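Local coordinates for bacterial microcompartment shell protein CutR (PDB 6XPJ) that forms flat hexamers as a minor shell protein of the choline-degrading bacterial microcompartment, and may lend heterogeneity and flexibility to that shell, at residues D88-S91 with V92-S95; E97-L100 with E101-N105. The protein carries 1 engineered substitution. All coordinates share one frame; numbering follows the deposited sequence.

Contact 1: D88-S91 with V92-S95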
ATOM      1  N   ASP C  88     -28.427  12.284  15.107  1.00 19.74           N
ATOM      2  CA  ASP C  88     -29.330  11.384  15.857  1.00 21.54           C
ATOM      3  C   ASP C  88     -29.400  10.029  15.132  1.00 21.14           C
ATOM      4  O   ASP C  88     -29.122   9.968  13.898  1.00 20.64           O
ATOM      5  CB  ASP C  88     -30.704  12.014  16.014  1.00 23.38           C
ATOM      6  CG  ASP C  88     -31.381  12.161  14.675  1.00 28.04           C
ATOM      7  OD1 ASP C  88     -31.140  13.174  14.009  1.00 36.28           O
ATOM      8  OD2 ASP C  88     -32.098  11.225  14.282  1.00 32.22           O
ATOM      9  N   ILE C  89     -29.716   8.955  15.851  1.00 20.92           N
ATOM     10  CA  ILE C  89     -29.652   7.581  15.287  1.00 22.05           C
ATOM     11  C   ILE C  89     -30.489   7.503  14.013  1.00 22.62           C
ATOM     12  O   ILE C  89     -30.009   6.926  13.034  1.00 21.51           O
ATOM     13  CB  ILE C  89     -30.057   6.523  16.328  1.00 25.58           C
ATOM     14  CG1 ILE C  89     -29.153   6.566  17.560  1.00 28.35           C
ATOM     15  CG2 ILE C  89     -30.055   5.138  15.696  1.00 29.67           C
ATOM     16  CD1 ILE C  89     -29.767   5.942  18.796  1.00 29.66           C
ATOM     17  N   GLN C  90     -31.704   8.039  13.993  1.00 21.26           N
ATOM     18  CA  GLN C  90     -32.586   7.873  12.811  1.00 21.98           C
ATOM     19  C   GLN C  90     -31.976   8.618  11.626  1.00 20.16           C
ATOM     20  O   GLN C  90     -32.002   8.066  10.512  1.00 20.46           O
ATOM     21  CB  GLN C  90     -34.023   8.276  13.136  1.00 27.07           C
ATOM     22  CG  GLN C  90     -34.705   7.291  14.083  1.00 37.97           C
ATOM     23  CD  GLN C  90     -34.606   5.844  13.648  1.00 44.74           C
ATOM     24  OE1 GLN C  90     -34.310   4.952  14.445  1.00 51.91           O
ATOM     25  NE2 GLN C  90     -34.848   5.594  12.370  1.00 50.03           N
ATOM     26  N   SER C  91     -31.361   9.780  11.827  1.00 20.95           N
ATOM     27  CA  SER C  91     -30.734  10.546  10.717  1.00 19.73           C
ATOM     28  C   SER C  91     -29.533   9.770  10.170  1.00 17.98           C
ATOM     29  O   SER C  91     -29.377   9.656   8.946  1.00 17.78           O
ATOM     30  CB  SER C  91     -30.301  11.932  11.130  1.00 21.47           C
ATOM     31  OG  SER C  91     -31.427  12.711  11.532  1.00 22.53           O
ATOM     32  N   VAL C  92     -28.729   9.219  11.067  1.00 17.40           N
ATOM     33  CA  VAL C  92     -27.512   8.468  10.652  1.00 15.86           C
ATOM     34  C   VAL C  92     -27.947   7.216   9.877  1.00 17.14           C
ATOM     35  O   VAL C  92     -27.372   6.928   8.811  1.00 15.93           O
ATOM     36  CB  VAL C  92     -26.633   8.120  11.861  1.00 16.69           C
ATOM     37  CG1 VAL C  92     -25.570   7.111  11.470  1.00 17.14           C
ATOM     38  CG2 VAL C  92     -26.006   9.378  12.420  1.00 17.45           C
ATOM     39  N   GLU C  93     -28.946   6.492  10.361  1.00 16.80           N
ATOM     40  CA  GLU C  93     -29.436   5.311   9.606  1.00 17.59           C
ATOM     41  C   GLU C  93     -29.977   5.729   8.231  1.00 16.36           C
ATOM     42  O   GLU C  93     -29.738   4.998   7.229  1.00 17.14           O
ATOM     43  CB  GLU C  93     -30.491   4.559  10.399  1.00 18.61           C
ATOM     44  CG  GLU C  93     -29.943   3.928  11.636  1.00 21.21           C
ATOM     45  CD  GLU C  93     -30.903   3.024  12.383  1.00 26.23           C
ATOM     46  OE1 GLU C  93     -30.445   2.382  13.334  1.00 29.25           O
ATOM     47  OE2 GLU C  93     -32.084   2.964  12.001  1.00 30.76           O
ATOM     48  N   THR C  94     -30.768   6.815   8.140  1.00 16.86           N
ATOM     49  CA  THR C  94     -31.333   7.291   6.860  1.00 17.12           C
ATOM     50  C   THR C  94     -30.189   7.543   5.882  1.00 16.33           C
ATOM     51  O   THR C  94     -30.263   7.107   4.728  1.00 17.16           O
ATOM     52  CB  THR C  94     -32.195   8.546   7.041  1.00 19.96           C
ATOM     53  OG1 THR C  94     -33.315   8.115   7.820  1.00 21.50           O
ATOM     54  CG2 THR C  94     -32.633   9.158   5.728  1.00 21.53           C
ATOM     55  N   SER C  95     -29.137   8.228   6.334  1.00 16.85           N
ATOM     56  CA  SER C  95     -27.990   8.561   5.465  1.00 16.41           C
ATOM     57  C   SER C  95     -27.294   7.272   4.998  1.00 16.22           C
ATOM     58  O   SER C  95     -26.934   7.174   3.835  1.00 16.24           O
ATOM     59  CB  SER C  95     -27.029   9.488   6.153  1.00 17.22           C
ATOM     60  OG  SER C  95     -27.617  10.785   6.319  1.00 20.20           O
TER
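Ile89 and Glu93 lie side by side and point the same way, one turn apart at the start of helix 89-105. CG2 of Ile89 approaches the carboxylate oxygen OE1 of Glu93 to 3.7 Å, an apolar branch set alongside a polar end whose salt-bridge partner is Lys116. Beyond CG the Glu93 chain is extended, with CG anti to its own carbonyl carbon (chi1 -66°), which lays CG over the carbonyl oxygen of Ile89. Gln90, bent at chi2, brings its amide past the other carboxylate oxygen, with the two planes 75° apart; NE2 of Gln90 stays 3.8 Å from OE2 of Glu93. On the next face, OG1 of Thr94 folds back to donate to O of Gln90 at 3.0 Å, while N of Thr94 reaches the same oxygen from the opposite face of the carbonyl plane. Asp88 is the N-cap: its OD2 takes N of Ser91 at 2.9 Å from above the carboxylate plane, and its OD1 takes OG of Ser91 at 2.5 Å on the syn side. Val92 turns inward onto Ala46, Val27 and Phe85 of the sheet. The chemistry is that of a helix start: one carboxylate, gripped twice by a single serine, serves an amide of the first turn, and its negative charge would be expected to suit the positive end of the helix dipole.

Contact 2: E97-L100 with E101-N105; sequences EDIL and EYFKN
With CG1 of Ile99 beside the backbone N (chi1 -68°), CG2 is left anti to it, and with CG of Phe103 beside its own backbone N (chi1 -83°) the two side chains run alongside each other one turn apart. CG2 of Ile99 meets CD1 of Phe103 at 3.9 Å. The carbonyl oxygen of Ile99 lies at the ring edge, near its plane, 3.2 Å from CD1 of Phe103, and also accepts N of Phe103 in a nearly straight bond of 172°. This is the apolar face of helix 89-105, which in the circularly permuted BMC domain packs on the sheet and on helix 58-68: Ile99 and Phe103 both rest on Ile22, and Phe103 meets Phe109 edge-to-face. On another side, OD1 of Asp98 and OE1 of Glu101 stand 4.4 Å apart, probably unfavourably; one water lies between them, 2.7 Å from OD1 of Asp98 and 2.8 Å from OE1 of Glu101. The OH of Tyr102 is hydrogen-bonded to O of Lys116 of a second subunit, and its side chain packs on His26 of that subunit. At the last turn the Lys104 chain, bent at chi3 and chi4, brings NZ to donate to OD1 of Asn105 at 2.7 Å.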
ATOM      1  N   GLU C  97     -28.593   4.231   4.741  1.00 14.85           N
ATOM      2  CA  GLU C  97     -29.530   3.563   3.806  1.00 14.42           C
ATOM      3  C   GLU C  97     -29.461   4.246   2.439  1.00 15.70           C
ATOM      4  O   GLU C  97     -29.428   3.544   1.408  1.00 16.25           O
ATOM      5  CB  GLU C  97     -30.946   3.693   4.336  1.00 16.58           C
ATOM      6  CG  GLU C  97     -31.239   2.833   5.538  1.00 18.00           C
ATOM      7  CD  GLU C  97     -32.479   3.261   6.291  1.00 20.02           C
ATOM      8  OE1 GLU C  97     -32.887   2.502   7.182  1.00 23.22           O
ATOM      9  OE2 GLU C  97     -33.037   4.345   5.999  1.00 20.27           O
ATOM     10  N   ASP C  98     -29.442   5.576   2.412  1.00 16.16           N
ATOM     11  CA  ASP C  98     -29.460   6.296   1.119  1.00 16.55           C
ATOM     12  C   ASP C  98     -28.153   6.033   0.380  1.00 15.42           C
ATOM     13  O   ASP C  98     -28.168   5.851  -0.853  1.00 15.59           O
ATOM     14  CB  ASP C  98     -29.773   7.773   1.323  1.00 17.96           C
ATOM     15  CG  ASP C  98     -31.255   8.002   1.631  1.00 22.11           C
ATOM     16  OD1 ASP C  98     -31.982   7.025   1.878  1.00 24.21           O
ATOM     17  OD2 ASP C  98     -31.686   9.154   1.513  1.00 29.29           O
ATOM     18  N   ILE C  99     -27.028   5.996   1.085  1.00 14.72           N
ATOM     19  CA  ILE C  99     -25.734   5.614   0.458  1.00 15.71           C
ATOM     20  C   ILE C  99     -25.847   4.207  -0.136  1.00 14.95           C
ATOM     21  O   ILE C  99     -25.473   4.038  -1.292  1.00 15.90           O
ATOM     22  CB  ILE C  99     -24.566   5.697   1.460  1.00 15.27           C
ATOM     23  CG1 ILE C  99     -24.269   7.147   1.856  1.00 15.85           C
ATOM     24  CG2 ILE C  99     -23.328   5.020   0.920  1.00 16.73           C
ATOM     25  CD1 ILE C  99     -23.402   7.272   3.069  1.00 16.64           C
ATOM     26  N   LEU C 100     -26.285   3.215   0.631  1.00 14.93           N
ATOM     27  CA  LEU C 100     -26.346   1.818   0.143  1.00 14.75           C
ATOM     28  C   LEU C 100     -27.268   1.722  -1.060  1.00 15.11           C
ATOM     29  O   LEU C 100     -26.895   1.068  -2.035  1.00 15.61           O
ATOM     30  CB  LEU C 100     -26.783   0.902   1.282  1.00 14.57           C
ATOM     31  CG  LEU C 100     -25.749   0.691   2.386  1.00 15.09           C
ATOM     32  CD1 LEU C 100     -26.379  -0.011   3.579  1.00 15.78           C
ATOM     33  CD2 LEU C 100     -24.532  -0.066   1.892  1.00 15.70           C
ATOM     34  N   GLU C 101     -28.429   2.373  -1.009  1.00 15.13           N
ATOM     35  CA  GLU C 101     -29.404   2.237  -2.105  1.00 16.36           C
ATOM     36  C   GLU C 101     -28.822   2.873  -3.380  1.00 16.43           C
ATOM     37  O   GLU C 101     -28.980   2.294  -4.451  1.00 17.29           O
ATOM     38  CB  GLU C 101     -30.726   2.890  -1.729  1.00 16.54           C
ATOM     39  CG  GLU C 101     -31.495   2.106  -0.689  1.00 16.48           C
ATOM     40  CD  GLU C 101     -32.735   2.784  -0.161  1.00 18.52           C
ATOM     41  OE1 GLU C 101     -33.244   3.743  -0.807  1.00 20.66           O
ATOM     42  OE2 GLU C 101     -33.188   2.383   0.945  1.00 19.12           O
ATOM     43  N   TYR C 102     -28.192   4.037  -3.268  1.00 15.45           N
ATOM     44  CA  TYR C 102     -27.630   4.713  -4.456  1.00 16.30           C
ATOM     45  C   TYR C 102     -26.528   3.821  -5.043  1.00 16.22           C
ATOM     46  O   TYR C 102     -26.487   3.569  -6.251  1.00 15.86           O
ATOM     47  CB  TYR C 102     -27.077   6.100  -4.122  1.00 16.89           C
ATOM     48  CG  TYR C 102     -26.395   6.705  -5.323  1.00 18.43           C
ATOM     49  CD1 TYR C 102     -27.123   7.297  -6.337  1.00 18.96           C
ATOM     50  CD2 TYR C 102     -25.024   6.595  -5.494  1.00 18.19           C
ATOM     51  CE1 TYR C 102     -26.508   7.795  -7.475  1.00 18.36           C
ATOM     52  CE2 TYR C 102     -24.404   7.069  -6.631  1.00 20.43           C
ATOM     53  CZ  TYR C 102     -25.146   7.651  -7.637  1.00 20.42           C
ATOM     54  OH  TYR C 102     -24.506   8.143  -8.741  1.00 20.86           O
ATOM     55  N   PHE C 103     -25.580   3.382  -4.208  1.00 15.57           N
ATOM     56  CA  PHE C 103     -24.449   2.582  -4.707  1.00 15.89           C
ATOM     57  C   PHE C 103     -24.931   1.267  -5.300  1.00 15.62           C
ATOM     58  O   PHE C 103     -24.407   0.834  -6.365  1.00 17.11           O
ATOM     59  CB  PHE C 103     -23.377   2.388  -3.631  1.00 15.37           C
ATOM     60  CG  PHE C 103     -22.431   3.558  -3.525  1.00 16.10           C
ATOM     61  CD1 PHE C 103     -22.789   4.759  -2.960  1.00 15.50           C
ATOM     62  CD2 PHE C 103     -21.135   3.426  -3.968  1.00 18.59           C
ATOM     63  CE1 PHE C 103     -21.914   5.826  -2.865  1.00 16.99           C
ATOM     64  CE2 PHE C 103     -20.253   4.487  -3.882  1.00 19.56           C
ATOM     65  CZ  PHE C 103     -20.640   5.691  -3.340  1.00 18.11           C
ATOM     66  N   LYS C 104     -25.898   0.622  -4.674  1.00 16.11           N
ATOM     67  CA  LYS C 104     -26.422  -0.660  -5.197  1.00 17.31           C
ATOM     68  C   LYS C 104     -27.245  -0.417  -6.448  1.00 19.11           C
ATOM     69  O   LYS C 104     -27.024  -1.154  -7.432  1.00 20.36           O
ATOM     70  CB  LYS C 104     -27.303  -1.335  -4.142  1.00 17.57           C
ATOM     71  CG  LYS C 104     -27.971  -2.604  -4.619  1.00 19.63           C
ATOM     72  CD  LYS C 104     -28.551  -3.412  -3.490  1.00 19.39           C
ATOM     73  CE  LYS C 104     -29.701  -2.719  -2.780  1.00 18.54           C
ATOM     74  NZ  LYS C 104     -30.879  -2.572  -3.645  1.00 20.37           N
ATOM     75  N   ASN C 105     -28.199   0.506  -6.396  1.00 17.38           N
ATOM     76  CA  ASN C 105     -29.229   0.624  -7.469  1.00 19.71           C
ATOM     77  C   ASN C 105     -28.778   1.505  -8.623  1.00 21.62           C
ATOM     78  O   ASN C 105     -29.200   1.214  -9.787  1.00 25.72           O
ATOM     79  CB  ASN C 105     -30.535   1.177  -6.918  1.00 20.27           C
ATOM     80  CG  ASN C 105     -31.148   0.262  -5.882  1.00 21.50           C
ATOM     81  OD1 ASN C 105     -30.828  -0.926  -5.835  1.00 22.25           O
ATOM     82  ND2 ASN C 105     -32.013   0.805  -5.026  1.00 20.09           N
TER
HETATM   83  O   HOH W   1     -34.146   6.108   0.498  1.00 29.68           O

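How the contacts relate
Contacts 1 and 2 follow in series along helix 89-105, the first at its beginning and the second at its end, with centres about 14 Å apart and no touch between them. They illustrate how one amphipathic helix meets sheet and neighbouring helix along its length: Val92 in contact 1 and Ile99, Leu100 and Phe103 in contact 2 rest on strand 11-28, while helix 58-68 is met through Ser95 in contact 1 and through Asp98, Ile99 and Tyr102 in contact 2. Lys116, near the C-terminus, takes part in both, by its side chain within the subunit in contact 1 and by the backbone carbonyl of the second subunit's copy in contact 2. Of the two, only contact 2 touches another chain of the hexamer.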